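Local coordinates for nucleotidyltransferase-like protein (Exiguobacterium sibiricum, PDB 3C18) that is of unestablished function but probably acts as a nucleotidyltransferase-like enzyme, with a helical domain of the YgxA-like substrate-binding type, at residues R133-G137 with H152-A156; Y146-Y150 with L201-I205; L163-E167 with K219-G223. All coordinates share one frame. Where two conformers were deposited one is given. Residues are numbered along the deposited sequence.

Contact 1: residues R133-G137 with H152-A156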
loop_
_atom_site.group_PDB
_atom_site.type_symbol
_atom_site.label_atom_id
_atom_site.label_comp_id
_atom_site.label_asym_id
_atom_site.label_seq_id
_atom_site.Cartn_x
_atom_site.Cartn_y
_atom_site.Cartn_z
ATOM N N ARG A 133 5.770 -1.943 -11.695
ATOM C CA ARG A 133 4.768 -2.842 -12.313
ATOM C C ARG A 133 5.184 -3.241 -13.730
ATOM O O ARG A 133 5.034 -4.400 -14.159
ATOM C CB ARG A 133 3.357 -2.230 -12.284
ATOM C CG ARG A 133 2.788 -2.039 -10.893
ATOM C CD ARG A 133 2.315 -3.323 -10.205
ATOM N NE ARG A 133 3.405 -4.185 -9.759
ATOM C CZ ARG A 133 4.165 -3.955 -8.687
ATOM N NH1 ARG A 133 3.963 -2.892 -7.939
ATOM N NH2 ARG A 133 5.159 -4.769 -8.391
ATOM N N PHE A 134 5.759 -2.291 -14.439
ATOM C CA PHE A 134 6.254 -2.535 -15.814
ATOM C C PHE A 134 7.376 -3.581 -15.789
ATOM O O PHE A 134 7.410 -4.536 -16.536
ATOM C CB PHE A 134 6.725 -1.234 -16.467
ATOM C CG PHE A 134 7.523 -1.445 -17.721
ATOM C CD1 PHE A 134 6.894 -1.746 -18.922
ATOM C CD2 PHE A 134 8.895 -1.333 -17.708
ATOM C CE1 PHE A 134 7.628 -1.963 -20.053
ATOM C CE2 PHE A 134 9.626 -1.534 -18.849
ATOM C CZ PHE A 134 8.977 -1.850 -20.029
ATOM N N GLN A 135 8.297 -3.411 -14.876
ATOM C CA GLN A 135 9.436 -4.348 -14.780
ATOM C C GLN A 135 8.991 -5.745 -14.438
ATOM O O GLN A 135 9.504 -6.733 -14.970
ATOM C CB GLN A 135 10.460 -3.826 -13.768
ATOM C CG GLN A 135 11.191 -2.605 -14.345
ATOM C CD GLN A 135 12.106 -1.927 -13.339
ATOM O OE1 GLN A 135 11.975 -2.112 -12.117
ATOM N NE2 GLN A 135 13.018 -1.109 -13.853
ATOM N N ASP A 136 7.995 -5.851 -13.579
ATOM C CA ASP A 136 7.544 -7.171 -13.127
ATOM C C ASP A 136 6.832 -7.809 -14.288
ATOM O O ASP A 136 6.941 -9.007 -14.536
ATOM C CB ASP A 136 6.560 -7.095 -11.949
ATOM C CG ASP A 136 7.240 -6.828 -10.624
ATOM O OD1 ASP A 136 8.480 -6.698 -10.581
ATOM O OD2 ASP A 136 6.517 -6.748 -9.623
ATOM N N GLY A 137 6.043 -6.980 -14.962
ATOM C CA GLY A 137 5.254 -7.403 -16.108
ATOM C C GLY A 137 6.122 -7.954 -17.217
ATOM O O GLY A 137 5.810 -8.957 -17.850
ATOM N N HIS A 152 0.281 -7.364 -13.814
ATOM C CA HIS A 152 1.212 -6.250 -13.592
ATOM C C HIS A 152 1.134 -5.207 -14.683
ATOM O O HIS A 152 1.178 -4.019 -14.415
ATOM C CB HIS A 152 2.630 -6.760 -13.370
ATOM C CG HIS A 152 2.759 -7.527 -12.100
ATOM N ND1 HIS A 152 3.308 -6.984 -10.956
ATOM C CD2 HIS A 152 2.328 -8.764 -11.756
ATOM C CE1 HIS A 152 3.257 -7.873 -9.981
ATOM N NE2 HIS A 152 2.657 -8.954 -10.433
ATOM N N VAL A 153 0.932 -5.665 -15.905
ATOM C CA VAL A 153 0.835 -4.734 -17.016
ATOM C C VAL A 153 -0.376 -3.838 -16.815
ATOM O O VAL A 153 -0.329 -2.624 -17.036
ATOM C CB VAL A 153 0.756 -5.426 -18.370
ATOM C CG1 VAL A 153 0.163 -4.486 -19.380
ATOM C CG2 VAL A 153 2.167 -5.867 -18.775
ATOM N N HIS A 154 -1.454 -4.451 -16.350
ATOM C CA HIS A 154 -2.728 -3.736 -16.144
ATOM C C HIS A 154 -2.540 -2.694 -15.046
ATOM O O HIS A 154 -2.922 -1.538 -15.169
ATOM C CB HIS A 154 -3.844 -4.732 -15.800
ATOM C CG HIS A 154 -5.136 -4.084 -15.450
ATOM N ND1 HIS A 154 -5.395 -3.588 -14.194
ATOM C CD2 HIS A 154 -6.238 -3.823 -16.195
ATOM C CE1 HIS A 154 -6.590 -3.032 -14.182
ATOM N NE2 HIS A 154 -7.130 -3.174 -15.377
ATOM N N HIS A 155 -1.883 -3.095 -13.981
ATOM C CA HIS A 155 -1.629 -2.186 -12.868
ATOM C C HIS A 155 -0.744 -1.041 -13.328
ATOM O O HIS A 155 -0.962 0.118 -12.992
ATOM C CB HIS A 155 -0.968 -2.919 -11.704
ATOM C CG HIS A 155 -1.857 -3.912 -11.018
ATOM N ND1 HIS A 155 -1.558 -4.437 -9.782
ATOM C CD2 HIS A 155 -3.036 -4.473 -11.388
ATOM C CE1 HIS A 155 -2.502 -5.289 -9.423
ATOM N NE2 HIS A 155 -3.417 -5.320 -10.375
ATOM N N ALA A 156 0.265 -1.363 -14.123
ATOM C CA ALA A 156 1.185 -0.318 -14.620
ATOM C C ALA A 156 0.404 0.682 -15.406
ATOM O O ALA A 156 0.627 1.877 -15.344
ATOM C CB ALA A 156 2.295 -0.920 -15.524
#
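H152 opens 152-156 and accepts the single hydrogen bond between it and 133-137: R133 NE donates to H152 ND1 over 3.0 Å. The guanidinium is also held within its own helix, where R133 NH2 forms a salt bridge with D136 OD2 at 2.7 Å, one turn further on. H152 lies against the backbone of G137, with H152 CB 3.8 Å from G137 N. Next, V153 CG2 comes to 4.4 Å from G137 CA; a CB on G137 would stand only 3.1 Å from that methyl group. Helices 116-142 and 146-167, consecutive in the chain, form an antiparallel helical hairpin in the YgxA-like domain; the axes of these segments approach to 7.8 Å at 159°, close together over G137 and A156. H154 turns away and stacks its ring on H154 of the second subunit. H155 CB touches R133 CD at 3.6 Å, while its ring meets H155 of that subunit. A156 fills the other tight point, its CB 3.7 Å from R133 CB and 3.9 Å from F134 N.

Contact 2: residues Y146-Y150 with L201-I205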
loop_
_atom_site.group_PDB
_atom_site.type_symbol
_atom_site.label_atom_id
_atom_site.label_comp_id
_atom_site.label_asym_id
_atom_site.label_seq_id
_atom_site.Cartn_x
_atom_site.Cartn_y
_atom_site.Cartn_z
ATOM N N TYR A 146 1.972 -15.637 -18.271
ATOM C CA TYR A 146 1.185 -14.614 -18.976
ATOM C C TYR A 146 0.035 -14.047 -18.148
ATOM O O TYR A 146 -0.248 -12.869 -18.227
ATOM C CB TYR A 146 0.666 -15.139 -20.313
ATOM C CG TYR A 146 1.819 -15.606 -21.205
ATOM C CD1 TYR A 146 2.804 -14.714 -21.587
ATOM C CD2 TYR A 146 1.927 -16.928 -21.621
ATOM C CE1 TYR A 146 3.857 -15.105 -22.364
ATOM C CE2 TYR A 146 2.985 -17.338 -22.401
ATOM C CZ TYR A 146 3.957 -16.411 -22.758
ATOM O OH TYR A 146 5.031 -16.774 -23.518
ATOM N N TYR A 147 -0.634 -14.889 -17.371
ATOM C CA TYR A 147 -1.791 -14.406 -16.577
ATOM C C TYR A 147 -1.327 -13.448 -15.508
ATOM O O TYR A 147 -1.962 -12.450 -15.207
ATOM C CB TYR A 147 -2.558 -15.552 -15.960
ATOM C CG TYR A 147 -3.421 -16.241 -16.971
ATOM C CD1 TYR A 147 -4.555 -15.630 -17.458
ATOM C CD2 TYR A 147 -3.098 -17.482 -17.452
ATOM C CE1 TYR A 147 -5.361 -16.251 -18.404
ATOM C CE2 TYR A 147 -3.899 -18.116 -18.391
ATOM C CZ TYR A 147 -5.029 -17.499 -18.859
ATOM O OH TYR A 147 -5.823 -18.133 -19.795
ATOM N N ASP A 148 -0.162 -13.752 -14.991
ATOM C CA ASP A 148 0.477 -12.929 -13.949
ATOM C C ASP A 148 1.078 -11.638 -14.523
ATOM O O ASP A 148 1.056 -10.573 -13.910
ATOM C CB ASP A 148 1.530 -13.757 -13.243
ATOM C CG ASP A 148 0.922 -14.806 -12.321
ATOM O OD1 ASP A 148 0.407 -14.411 -11.263
ATOM O OD2 ASP A 148 0.976 -15.997 -12.638
ATOM N N ALA A 149 1.620 -11.741 -15.718
ATOM C CA ALA A 149 2.195 -10.567 -16.392
ATOM C C ALA A 149 1.091 -9.581 -16.706
ATOM O O ALA A 149 1.239 -8.373 -16.579
ATOM C CB ALA A 149 2.924 -10.978 -17.695
ATOM N N TYR A 150 -0.029 -10.122 -17.147
ATOM C CA TYR A 150 -1.213 -9.305 -17.442
ATOM C C TYR A 150 -1.597 -8.507 -16.247
ATOM O O TYR A 150 -1.904 -7.326 -16.346
ATOM C CB TYR A 150 -2.402 -10.156 -17.834
ATOM C CG TYR A 150 -3.595 -9.377 -18.329
ATOM C CD1 TYR A 150 -4.449 -8.730 -17.445
ATOM C CD2 TYR A 150 -3.842 -9.251 -19.687
ATOM C CE1 TYR A 150 -5.560 -7.997 -17.900
ATOM C CE2 TYR A 150 -4.959 -8.527 -20.160
ATOM C CZ TYR A 150 -5.819 -7.915 -19.272
ATOM O OH TYR A 150 -6.918 -7.205 -19.742
ATOM N N LEU A 201 -3.445 -13.716 -25.880
ATOM C CA LEU A 201 -3.059 -13.186 -24.582
ATOM C C LEU A 201 -1.631 -12.657 -24.670
ATOM O O LEU A 201 -1.308 -11.528 -24.239
ATOM C CB LEU A 201 -3.219 -14.273 -23.489
ATOM C CG LEU A 201 -2.816 -13.813 -22.093
ATOM C CD1 LEU A 201 -3.687 -12.647 -21.640
ATOM C CD2 LEU A 201 -2.864 -14.963 -21.095
ATOM N N GLU A 202 -0.767 -13.477 -25.251
ATOM C CA GLU A 202 0.653 -13.161 -25.331
ATOM C C GLU A 202 0.858 -11.883 -26.121
ATOM O O GLU A 202 1.603 -10.997 -25.727
ATOM C CB GLU A 202 1.465 -14.298 -25.991
ATOM C CG GLU A 202 1.510 -15.566 -25.190
ATOM C CD GLU A 202 0.365 -16.540 -25.541
ATOM O OE1 GLU A 202 -0.650 -16.085 -26.090
ATOM O OE2 GLU A 202 0.473 -17.753 -25.251
ATOM N N GLN A 203 0.201 -11.812 -27.265
ATOM C CA GLN A 203 0.385 -10.685 -28.147
ATOM C C GLN A 203 -0.122 -9.409 -27.499
ATOM O O GLN A 203 0.553 -8.377 -27.546
ATOM C CB GLN A 203 -0.292 -10.916 -29.488
ATOM C CG GLN A 203 0.026 -9.839 -30.483
ATOM C CD GLN A 203 1.482 -9.854 -30.913
ATOM O OE1 GLN A 203 2.008 -10.894 -31.301
ATOM N NE2 GLN A 203 2.136 -8.696 -30.865
ATOM N N ARG A 204 -1.281 -9.471 -26.863
ATOM C CA ARG A 204 -1.854 -8.217 -26.312
ATOM C C ARG A 204 -0.954 -7.692 -25.178
ATOM O O ARG A 204 -0.739 -6.494 -25.038
ATOM C CB ARG A 204 -3.294 -8.374 -25.878
ATOM C CG ARG A 204 -3.435 -9.227 -24.650
ATOM C CD ARG A 204 -4.900 -9.385 -24.265
ATOM N NE ARG A 204 -5.654 -10.056 -25.303
ATOM C CZ ARG A 204 -6.952 -10.236 -25.247
ATOM N NH1 ARG A 204 -7.630 -9.775 -24.214
ATOM N NH2 ARG A 204 -7.574 -10.861 -26.227
ATOM N N ILE A 205 -0.404 -8.606 -24.401
ATOM C CA ILE A 205 0.503 -8.218 -23.312
ATOM C C ILE A 205 1.773 -7.624 -23.876
ATOM O O ILE A 205 2.330 -6.675 -23.367
ATOM C CB ILE A 205 0.898 -9.444 -22.387
ATOM C CG1 ILE A 205 -0.318 -10.019 -21.668
ATOM C CG2 ILE A 205 1.945 -9.052 -21.377
ATOM C CD1 ILE A 205 -0.044 -11.383 -21.047
HETATM O O HOH W 1 -7.683 -7.796 -22.049
#
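The two short helical segments run in roughly the same direction, their axes 10.1 Å apart and inclined at 30°. The nearest CA pairs are Y146 with E202 at 6.5 Å and Y150 with I205 at 6.2 Å. The separation of the axes is spanned by the tyrosines, L201 and I205. L201 reaches across between three tyrosines. Its CD2 lies 3.6 Å from Y146 CB and makes a CH-pi contact over the face of the Y147 ring, 3.9 Å from the centroid; L201 CD1 is 3.9 Å from Y150 CD2. This is side-by-side helix packing within the all-helical YgxA-like domain, between helices 146-167 and 201-218, and it continues into the dimer interface: Y147 meets Y188 of the second subunit edge-to-face. I205 CD1 comes within 3.2 Å of Y146 O, the carbonyl that accepts the backbone hydrogen bond from Y150 N, and I205 CG2 lies 4.3 Å from A149 CB. Towards solvent, E202 CG sits over the Y146 ring, 3.5 Å from its centroid, in a second CH-pi contact. Near the second subunit one water bridges the helices, 2.5 Å from Y150 OH and accepting from R204 NH1 at 2.9 Å. Y150 OH is also hydrogen-bonded to Y150 OH of the second subunit, while R204 NH2 donates to E199 O.

Contact 3: residues L163-E167 with K219-G223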
loop_
_atom_site.group_PDB
_atom_site.type_symbol
_atom_site.label_atom_id
_atom_site.label_comp_id
_atom_site.label_asym_id
_atom_site.label_seq_id
_atom_site.Cartn_x
_atom_site.Cartn_y
_atom_site.Cartn_z
ATOM N N LEU A 163 -0.645 9.168 -13.313
ATOM C CA LEU A 163 0.491 10.069 -13.592
ATOM C C LEU A 163 0.128 11.073 -14.646
ATOM O O LEU A 163 0.395 12.287 -14.525
ATOM C CB LEU A 163 1.720 9.265 -14.013
ATOM C CG LEU A 163 2.953 10.047 -14.432
ATOM C CD1 LEU A 163 3.444 11.009 -13.372
ATOM C CD2 LEU A 163 4.016 9.050 -14.781
ATOM N N SER A 164 -0.544 10.586 -15.671
ATOM C CA SER A 164 -0.949 11.442 -16.784
ATOM C C SER A 164 -1.909 12.530 -16.325
ATOM O O SER A 164 -1.868 13.656 -16.799
ATOM C CB SER A 164 -1.546 10.600 -17.904
ATOM O OG SER A 164 -0.591 9.637 -18.313
ATOM N N VAL A 165 -2.737 12.186 -15.352
ATOM C CA VAL A 165 -3.696 13.124 -14.773
ATOM C C VAL A 165 -2.942 14.173 -13.940
ATOM O O VAL A 165 -3.169 15.376 -14.073
ATOM C CB VAL A 165 -4.772 12.427 -13.926
ATOM C CG1 VAL A 165 -5.619 13.438 -13.169
ATOM C CG2 VAL A 165 -5.643 11.570 -14.832
ATOM N N LEU A 166 -2.041 13.707 -13.088
ATOM C CA LEU A 166 -1.201 14.623 -12.294
ATOM C C LEU A 166 -0.445 15.582 -13.212
ATOM O O LEU A 166 -0.310 16.761 -12.944
ATOM C CB LEU A 166 -0.195 13.812 -11.448
ATOM C CG LEU A 166 -0.767 13.107 -10.203
ATOM C CD1 LEU A 166 0.169 11.957 -9.754
ATOM C CD2 LEU A 166 -1.011 14.101 -9.054
ATOM N N GLU A 167 0.011 15.075 -14.343
ATOM C CA GLU A 167 0.842 15.881 -15.238
ATOM C C GLU A 167 0.088 17.098 -15.695
ATOM O O GLU A 167 0.674 18.108 -15.982
ATOM C CB GLU A 167 1.317 15.099 -16.467
ATOM C CG GLU A 167 2.456 14.155 -16.209
ATOM C CD GLU A 167 2.865 13.375 -17.440
ATOM O OE1 GLU A 167 1.964 12.957 -18.199
ATOM O OE2 GLU A 167 4.085 13.125 -17.626
ATOM N N LYS A 219 7.723 10.129 -20.128
ATOM C CA LYS A 219 7.310 10.828 -18.890
ATOM C C LYS A 219 8.389 10.788 -17.821
ATOM O O LYS A 219 8.162 11.036 -16.660
ATOM C CB LYS A 219 6.034 10.203 -18.327
ATOM C CG LYS A 219 4.878 10.206 -19.328
ATOM C CD LYS A 219 3.538 9.848 -18.724
ATOM C CE LYS A 219 2.422 9.874 -19.760
ATOM N NZ LYS A 219 2.005 11.250 -20.086
ATOM N N VAL A 220 9.577 10.492 -18.264
ATOM C CA VAL A 220 10.702 10.285 -17.380
ATOM C C VAL A 220 10.956 11.534 -16.544
ATOM O O VAL A 220 11.264 11.468 -15.337
ATOM C CB VAL A 220 11.966 9.841 -18.200
ATOM C CG1 VAL A 220 12.540 11.012 -18.986
ATOM C CG2 VAL A 220 13.015 9.242 -17.270
ATOM N N LEU A 221 10.808 12.689 -17.172
ATOM C CA LEU A 221 11.095 13.940 -16.446
ATOM C C LEU A 221 10.017 14.266 -15.422
ATOM O O LEU A 221 10.277 14.912 -14.397
ATOM C CB LEU A 221 11.363 15.114 -17.382
ATOM C CG LEU A 221 12.691 15.024 -18.147
ATOM C CD1 LEU A 221 12.874 16.264 -19.057
ATOM C CD2 LEU A 221 13.882 14.847 -17.186
ATOM N N SER A 222 8.814 13.777 -15.661
ATOM C CA SER A 222 7.708 14.019 -14.722
ATOM C C SER A 222 7.965 13.213 -13.466
ATOM O O SER A 222 7.720 13.639 -12.327
ATOM C CB SER A 222 6.369 13.619 -15.326
ATOM O OG SER A 222 6.005 14.529 -16.355
ATOM N N GLY A 223 8.512 12.047 -13.702
ATOM C CA GLY A 223 8.778 11.116 -12.646
ATOM C C GLY A 223 9.977 11.523 -11.802
ATOM O O GLY A 223 9.985 11.367 -10.580
#
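A single carboxylate divides its two oxygens between two donors here. E167 OE1 takes the ammonium of K219 in a salt bridge, with OE1 and K219 NZ 2.5 Å apart, while E167 OE2 accepts a hydrogen bond from S222 OG at 2.7 Å. E167 is thus bound both to the residue just before helix 220-231 and to one in its first turn. K219 NZ has a second acidic partner, D184 OD2, so the lysine charge is shared by two carboxylates. S164 OG comes within 3.4 Å of K219 CE, but its principal hydrogen bond is to L160 O, one turn back on its own helix, with a weak one to D184 OD2. Beneath the polar groups, the aliphatic part of the lysine rests on L163, whose CD2 is 4.1 Å from K219 CD, and L163 CD1 lies 4.4 Å from S222 CB. K219 is also the first residue to leave the preceding helix, so the arrangement is a salt bridge and a hydrogen bond from one carboxylate to the N-cap residue and first turn of the next helix, tying helix 146-167 of the YgxA-like domain to helix 220-231, which runs on into the part assigned to the helix-turn-helix family.

Helix 146-167 is common to all three contacts and shows how one long helix can serve different partners along its length. Contacts 1 and 2 adjoin, their centres about 10 Å apart: G137 O packs on A149 CB at 3.5 Å and V153 CG2 on I205 CG2 at 4.1 Å, so helices 116-142, 146-167 and 201-218 form one continuous packing unit, and both contacts reach the second subunit. Contact 3 stands apart, its centre about 17 Å from that of contact 1 and about 25 Å from that of contact 2; no other chain of the assembly touches it. Helices 201-218 and 220-231 are consecutive, linking contact 2 to contact 3 along the chain.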